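Local coordinates for protein fatty acid synthase 1, isoform A (Drosophila melanogaster, PDB 6FN6) that is probably a multifunctional fatty acid synthase, here its modifying region, whose dehydratase, enoylreductase and ketoreductase domains process chains carried on acyl carrier protein, at residues A[606-611]-A[681-686]; A[869-874]-A[890-895]. All coordinates share one frame; numbering follows the deposited sequence.

Contact 1 of 2, residues A[606-611]-A[681-686]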
loop_
_atom_site.group_PDB
_atom_site.type_symbol
_atom_site.label_atom_id
_atom_site.label_comp_id
_atom_site.label_asym_id
_atom_site.label_seq_id
_atom_site.Cartn_x
_atom_site.Cartn_y
_atom_site.Cartn_z
ATOM N N VAL A 606 0.932 24.189 37.134
ATOM C CA VAL A 606 0.310 24.356 35.829
ATOM C C VAL A 606 -0.561 25.604 35.815
ATOM O O VAL A 606 -1.374 25.817 36.716
ATOM C CB VAL A 606 -0.511 23.113 35.443
ATOM C CG1 VAL A 606 -1.163 23.293 34.074
ATOM C CG2 VAL A 606 0.367 21.874 35.453
ATOM N N TYR A 607 -0.380 26.423 34.783
ATOM C CA TYR A 607 -1.195 27.613 34.584
ATOM C C TYR A 607 -2.081 27.436 33.358
ATOM O O TYR A 607 -3.280 27.710 33.396
ATOM C CB TYR A 607 -0.314 28.849 34.419
ATOM C CG TYR A 607 0.177 29.424 35.726
ATOM C CD1 TYR A 607 1.077 28.720 36.517
ATOM C CD2 TYR A 607 -0.255 30.666 36.172
ATOM C CE1 TYR A 607 1.532 29.237 37.713
ATOM C CE2 TYR A 607 0.195 31.193 37.369
ATOM C CZ TYR A 607 1.088 30.473 38.135
ATOM O OH TYR A 607 1.544 30.986 39.326
ATOM N N TYR A 608 -1.475 26.970 32.270
ATOM C CA TYR A 608 -2.192 26.765 31.019
ATOM C C TYR A 608 -1.941 25.362 30.485
ATOM O O TYR A 608 -0.795 24.945 30.329
ATOM C CB TYR A 608 -1.766 27.814 29.990
ATOM C CG TYR A 608 -2.287 29.195 30.315
ATOM C CD1 TYR A 608 -1.578 30.046 31.151
ATOM C CD2 TYR A 608 -3.498 29.640 29.801
ATOM C CE1 TYR A 608 -2.054 31.301 31.459
ATOM C CE2 TYR A 608 -3.981 30.896 30.103
ATOM C CZ TYR A 608 -3.256 31.723 30.933
ATOM O OH TYR A 608 -3.736 32.975 31.237
ATOM N N ALA A 609 -3.022 24.630 30.228
ATOM C CA ALA A 609 -2.931 23.282 29.683
ATOM C C ALA A 609 -3.768 23.189 28.411
ATOM O O ALA A 609 -4.997 23.235 28.474
ATOM C CB ALA A 609 -3.402 22.257 30.704
ATOM N N PRO A 610 -3.106 23.073 27.249
ATOM C CA PRO A 610 -3.861 22.904 26.003
ATOM C C PRO A 610 -4.440 21.507 25.812
ATOM O O PRO A 610 -3.883 20.528 26.309
ATOM C CB PRO A 610 -2.817 23.190 24.917
ATOM C CG PRO A 610 -1.737 23.942 25.596
ATOM C CD PRO A 610 -1.698 23.412 26.989
ATOM N N ILE A 611 -5.556 21.426 25.093
ATOM C CA ILE A 611 -6.095 20.143 24.668
ATOM C C ILE A 611 -5.587 19.841 23.265
ATOM O O ILE A 611 -5.559 20.719 22.401
ATOM C CB ILE A 611 -7.634 20.126 24.699
ATOM C CG1 ILE A 611 -8.160 20.544 26.071
ATOM C CG2 ILE A 611 -8.160 18.746 24.344
ATOM C CD1 ILE A 611 -8.847 21.880 26.066
ATOM N N THR A 681 3.095 35.596 26.689
ATOM C CA THR A 681 2.210 35.283 27.800
ATOM C C THR A 681 2.256 33.773 27.980
ATOM O O THR A 681 2.535 33.044 27.026
ATOM C CB THR A 681 0.762 35.754 27.554
ATOM O OG1 THR A 681 0.176 34.989 26.494
ATOM C CG2 THR A 681 0.730 37.231 27.183
ATOM N N MET A 682 2.016 33.298 29.198
ATOM C CA MET A 682 1.920 31.862 29.427
ATOM C C MET A 682 0.879 31.273 28.483
ATOM O O MET A 682 1.057 30.179 27.952
ATOM C CB MET A 682 1.547 31.560 30.879
ATOM C CG MET A 682 2.701 31.663 31.855
ATOM S SD MET A 682 2.189 31.252 33.534
ATOM C CE MET A 682 3.756 31.331 34.391
ATOM N N GLU A 683 -0.199 32.021 28.274
ATOM C CA GLU A 683 -1.246 31.640 27.334
ATOM C C GLU A 683 -0.642 31.344 25.963
ATOM O O GLU A 683 -0.939 30.321 25.345
ATOM C CB GLU A 683 -2.298 32.751 27.242
ATOM C CG GLU A 683 -3.314 32.588 26.123
ATOM C CD GLU A 683 -4.321 33.723 26.091
ATOM O OE1 GLU A 683 -4.734 34.131 24.984
ATOM O OE2 GLU A 683 -4.702 34.208 27.178
ATOM N N GLU A 684 0.200 32.254 25.491
ATOM C CA GLU A 684 0.854 32.102 24.200
ATOM C C GLU A 684 1.824 30.923 24.198
ATOM O O GLU A 684 1.783 30.074 23.307
ATOM C CB GLU A 684 1.603 33.386 23.840
ATOM C CG GLU A 684 0.709 34.526 23.387
ATOM C CD GLU A 684 1.469 35.828 23.227
ATOM O OE1 GLU A 684 2.694 35.781 22.991
ATOM O OE2 GLU A 684 0.840 36.900 23.342
ATOM N N ALA A 685 2.690 30.875 25.205
ATOM C CA ALA A 685 3.747 29.873 25.264
ATOM C C ALA A 685 3.191 28.450 25.250
ATOM O O ALA A 685 3.769 27.555 24.628
ATOM C CB ALA A 685 4.602 30.091 26.502
ATOM N N SER A 686 2.063 28.249 25.924
ATOM C CA SER A 686 1.460 26.925 26.052
ATOM C C SER A 686 1.179 26.271 24.700
ATOM O O SER A 686 1.058 25.048 24.611
ATOM C CB SER A 686 0.159 27.017 26.858
ATOM O OG SER A 686 -0.766 27.897 26.242
#

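Contact 2 of 2, residues A[869-874]-A[890-895]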
loop_
_atom_site.group_PDB
_atom_site.type_symbol
_atom_site.label_atom_id
_atom_site.label_comp_id
_atom_site.label_asym_id
_atom_site.label_seq_id
_atom_site.Cartn_x
_atom_site.Cartn_y
_atom_site.Cartn_z
ATOM N N SER A 869 -8.090 29.804 21.963
ATOM C CA SER A 869 -9.476 29.812 22.404
ATOM C C SER A 869 -9.478 29.312 23.838
ATOM O O SER A 869 -9.473 28.108 24.087
ATOM C CB SER A 869 -10.353 28.938 21.506
ATOM O OG SER A 869 -10.199 29.297 20.143
ATOM N N VAL A 870 -9.456 30.250 24.779
ATOM C CA VAL A 870 -9.217 29.923 26.179
ATOM C C VAL A 870 -10.508 29.590 26.919
ATOM O O VAL A 870 -11.544 30.224 26.712
ATOM C CB VAL A 870 -8.478 31.076 26.890
ATOM C CG1 VAL A 870 -8.031 30.647 28.281
ATOM C CG2 VAL A 870 -7.288 31.544 26.061
ATOM N N PHE A 871 -10.427 28.585 27.787
ATOM C CA PHE A 871 -11.534 28.211 28.661
ATOM C C PHE A 871 -11.018 28.069 30.093
ATOM O O PHE A 871 -9.906 27.595 30.306
ATOM C CB PHE A 871 -12.176 26.903 28.191
ATOM C CG PHE A 871 -12.772 26.978 26.814
ATOM C CD1 PHE A 871 -11.979 26.808 25.692
ATOM C CD2 PHE A 871 -14.126 27.211 26.642
ATOM C CE1 PHE A 871 -12.525 26.872 24.423
ATOM C CE2 PHE A 871 -14.678 27.276 25.377
ATOM C CZ PHE A 871 -13.877 27.107 24.267
ATOM N N ASN A 872 -11.816 28.476 31.076
ATOM C CA ASN A 872 -11.387 28.374 32.472
ATOM C C ASN A 872 -11.664 26.971 33.014
ATOM O O ASN A 872 -12.207 26.120 32.307
ATOM C CB ASN A 872 -12.075 29.433 33.342
ATOM C CG ASN A 872 -13.586 29.368 33.268
ATOM O OD1 ASN A 872 -14.163 28.319 32.988
ATOM N ND2 ASN A 872 -14.237 30.498 33.524
ATOM N N ASP A 873 -11.269 26.732 34.261
ATOM C CA ASP A 873 -11.305 25.390 34.841
ATOM C C ASP A 873 -12.713 24.794 34.871
ATOM O O ASP A 873 -12.870 23.577 34.956
ATOM C CB ASP A 873 -10.720 25.402 36.259
ATOM C CG ASP A 873 -11.334 26.473 37.140
ATOM O OD1 ASP A 873 -12.009 27.376 36.606
ATOM O OD2 ASP A 873 -11.132 26.413 38.371
ATOM N N GLN A 874 -13.731 25.648 34.805
ATOM C CA GLN A 874 -15.117 25.192 34.875
ATOM C C GLN A 874 -15.674 24.827 33.500
ATOM O O GLN A 874 -16.625 24.053 33.397
ATOM C CB GLN A 874 -15.998 26.269 35.514
ATOM C CG GLN A 874 -15.657 26.575 36.965
ATOM C CD GLN A 874 -15.758 25.356 37.861
ATOM O OE1 GLN A 874 -16.457 24.394 37.543
ATOM N NE2 GLN A 874 -15.054 25.388 38.987
ATOM N N GLY A 890 -6.233 27.364 15.607
ATOM C CA GLY A 890 -5.146 27.471 16.562
ATOM C C GLY A 890 -5.272 26.477 17.698
ATOM O O GLY A 890 -5.818 25.387 17.523
ATOM N N LYS A 891 -4.762 26.855 18.864
ATOM C CA LYS A 891 -4.733 25.952 20.009
ATOM C C LYS A 891 -5.852 26.242 21.006
ATOM O O LYS A 891 -6.135 27.399 21.321
ATOM C CB LYS A 891 -3.379 26.043 20.715
ATOM C CG LYS A 891 -3.053 24.848 21.597
ATOM C CD LYS A 891 -3.011 23.561 20.787
ATOM C CE LYS A 891 -1.824 22.691 21.160
ATOM N NZ LYS A 891 -1.688 21.527 20.238
ATOM N N VAL A 892 -6.477 25.177 21.502
ATOM C CA VAL A 892 -7.487 25.278 22.548
ATOM C C VAL A 892 -6.806 25.118 23.900
ATOM O O VAL A 892 -6.172 24.095 24.158
ATOM C CB VAL A 892 -8.591 24.216 22.355
ATOM C CG1 VAL A 892 -9.668 24.338 23.428
ATOM C CG2 VAL A 892 -9.205 24.331 20.965
ATOM N N VAL A 893 -6.945 26.120 24.766
ATOM C CA VAL A 893 -6.218 26.133 26.036
ATOM C C VAL A 893 -7.147 26.283 27.241
ATOM O O VAL A 893 -8.105 27.056 27.214
ATOM C CB VAL A 893 -5.157 27.251 26.047
ATOM C CG1 VAL A 893 -4.232 27.091 27.250
ATOM C CG2 VAL A 893 -4.362 27.253 24.745
ATOM N N ILE A 894 -6.846 25.540 28.304
ATOM C CA ILE A 894 -7.585 25.658 29.559
ATOM C C ILE A 894 -6.790 26.490 30.556
ATOM O O ILE A 894 -5.641 26.179 30.868
ATOM C CB ILE A 894 -7.923 24.278 30.145
ATOM C CG1 ILE A 894 -8.987 23.597 29.288
ATOM C CG2 ILE A 894 -8.424 24.413 31.586
ATOM C CD1 ILE A 894 -9.242 22.153 29.646
ATOM N N LYS A 895 -7.427 27.544 31.056
ATOM C CA LYS A 895 -6.807 28.450 32.015
ATOM C C LYS A 895 -6.977 27.923 33.435
ATOM O O LYS A 895 -7.975 28.206 34.097
ATOM C CB LYS A 895 -7.422 29.846 31.883
ATOM C CG LYS A 895 -6.906 30.884 32.872
ATOM C CD LYS A 895 -7.974 31.928 33.166
ATOM C CE LYS A 895 -8.310 32.754 31.933
ATOM N NZ LYS A 895 -9.398 33.734 32.199
#

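Contact 1 of 2, residues A[606-611]-A[681-686]
Tyr-607 and Tyr-608 both meet the short helix 682-685 with their side chains, an arrangement made possible by a classic beta bulge in strand 601-611. The two residues together face Ala-644 of the neighbouring strand, and the usual alternation of side chains is broken. The setting is the enoylreductase part of the chain, on the curled mixed sheet expected of a medium-chain dehydrogenase relative.

Aromatic contacts carry most of the interface. Met-682 reaches Tyr-607 in a Met-aromatic contact: SD lies 4.0 Å from the ring centroid of Tyr-607, oblique to it. The methionine chain is extended beyond CG (chi2 -179°, chi3 176°), and CE of Met-682 lies over the middle of the Tyr-607 ring, 4.3 Å from its centroid, as a CH-pi contact. The Tyr-608 ring lies against the helix backbone. CA of Glu-683 is 3.8 Å above the Tyr-608 ring plane, over its centre, and CB of Glu-683 adds a CH-pi contact on that face.

Apolar packing completes this patch: CB of Met-682 meets CD1 of Tyr-608 at 3.5 Å, and CB of Ser-686 touches both CB of Tyr-608 and CG of Pro-610, each at 3.8 Å. An alanine in place of Tyr-608 would probably open a gap beside Met-682 CB and leave the backbone of Glu-683 without its aromatic cover.

No hydrogen bond crosses between the segments; the polar ends of Tyr-607 and Glu-683 are held outside them, those of Thr-681 and Ser-686 within their own. Tyr-607 OH bonds to Glu-900, and Glu-683 OE1 to Thr-868. Thr-681 N-caps the helix, its OG1 accepting from Glu-684 N. OG of Ser-686 donates to the carbonyl O of Glu-683 at 2.6 Å, approaching from 41° above the carbonyl plane.

Contact 2 of 2, residues A[869-874]-A[890-895]
Ser-869 through Phe-871 pair in parallel with Val-892 through Ile-894, the two strand axes approaching to 4.4 Å with 29° between their directions. Four backbone hydrogen bonds form the ladder, all through Ser-869 and Phe-871 on one side. Ser-869 N donates to Lys-891 O and Ser-869 O accepts from Val-893 N, at 3.2 and 3.3 Å. Further along, Phe-871 N donates to Val-893 O at 2.8 Å and Phe-871 O accepts from Lys-895 N. Two of these carbonyls also receive a CA-H...O contact: CA of Val-870 approaches Val-893 O, and CA of Ile-894 approaches Phe-871 O.

The two strands and the helix 876-885 between them make a beta-alpha-beta unit, and the helix packs on the sheet face that carries Ser-869, Phe-871, Val-892 and Ile-894. Phe-882 lies by Ser-869, Ala-879 by Phe-871, Met-883 by Val-892 and Val-876 by Ile-894.

On this face Phe-871 meets Val-892, diagonal to its bridge partner Ile-894. CG of Phe-871 stands anti to the carbonyl carbon (chi1 -62°); further out on the ring, CE1 of Phe-871 comes within 3.9 Å of Val-892 CG1, the two side chains meeting obliquely. The Phe-871 ring also has Val-893 O at its edge, near the ring plane. CG2 of Ile-894 rests 3.7 Å from Phe-871 O.

On the other face Val-870 has CG1 anti to the backbone N (chi1 -171°), and this branch touches CB of Lys-895 at 3.7 Å; the two side chains cross at about a right angle. Beyond the paired residues, Asn-872 N donates to Gln-875 OE1, and the carbonyl O of Asp-873 accepts from Trp-585 NE1.

In the fold
Contacts 1 and 2 share one sheet, their centres about 8 Å apart, because strand 891-895 sits between strands 868-872 and 601-611, parallel to the first and antiparallel to the second. Probable hydrogen bonds join them: Ile-611 N to Val-892 O at 2.9 Å and Ile-894 N to Ala-609 O at 3.0 Å. The helices lie on different faces. Ile-611 meets Ile-894, CD1 to CD1 at 3.6 Å, on the face covered by helix 876-885, whereas Tyr-608 touches Val-893 on the face bearing helix 682-685. Both contacts lie away from the predicted dehydratase residues His-24 and Asp-175.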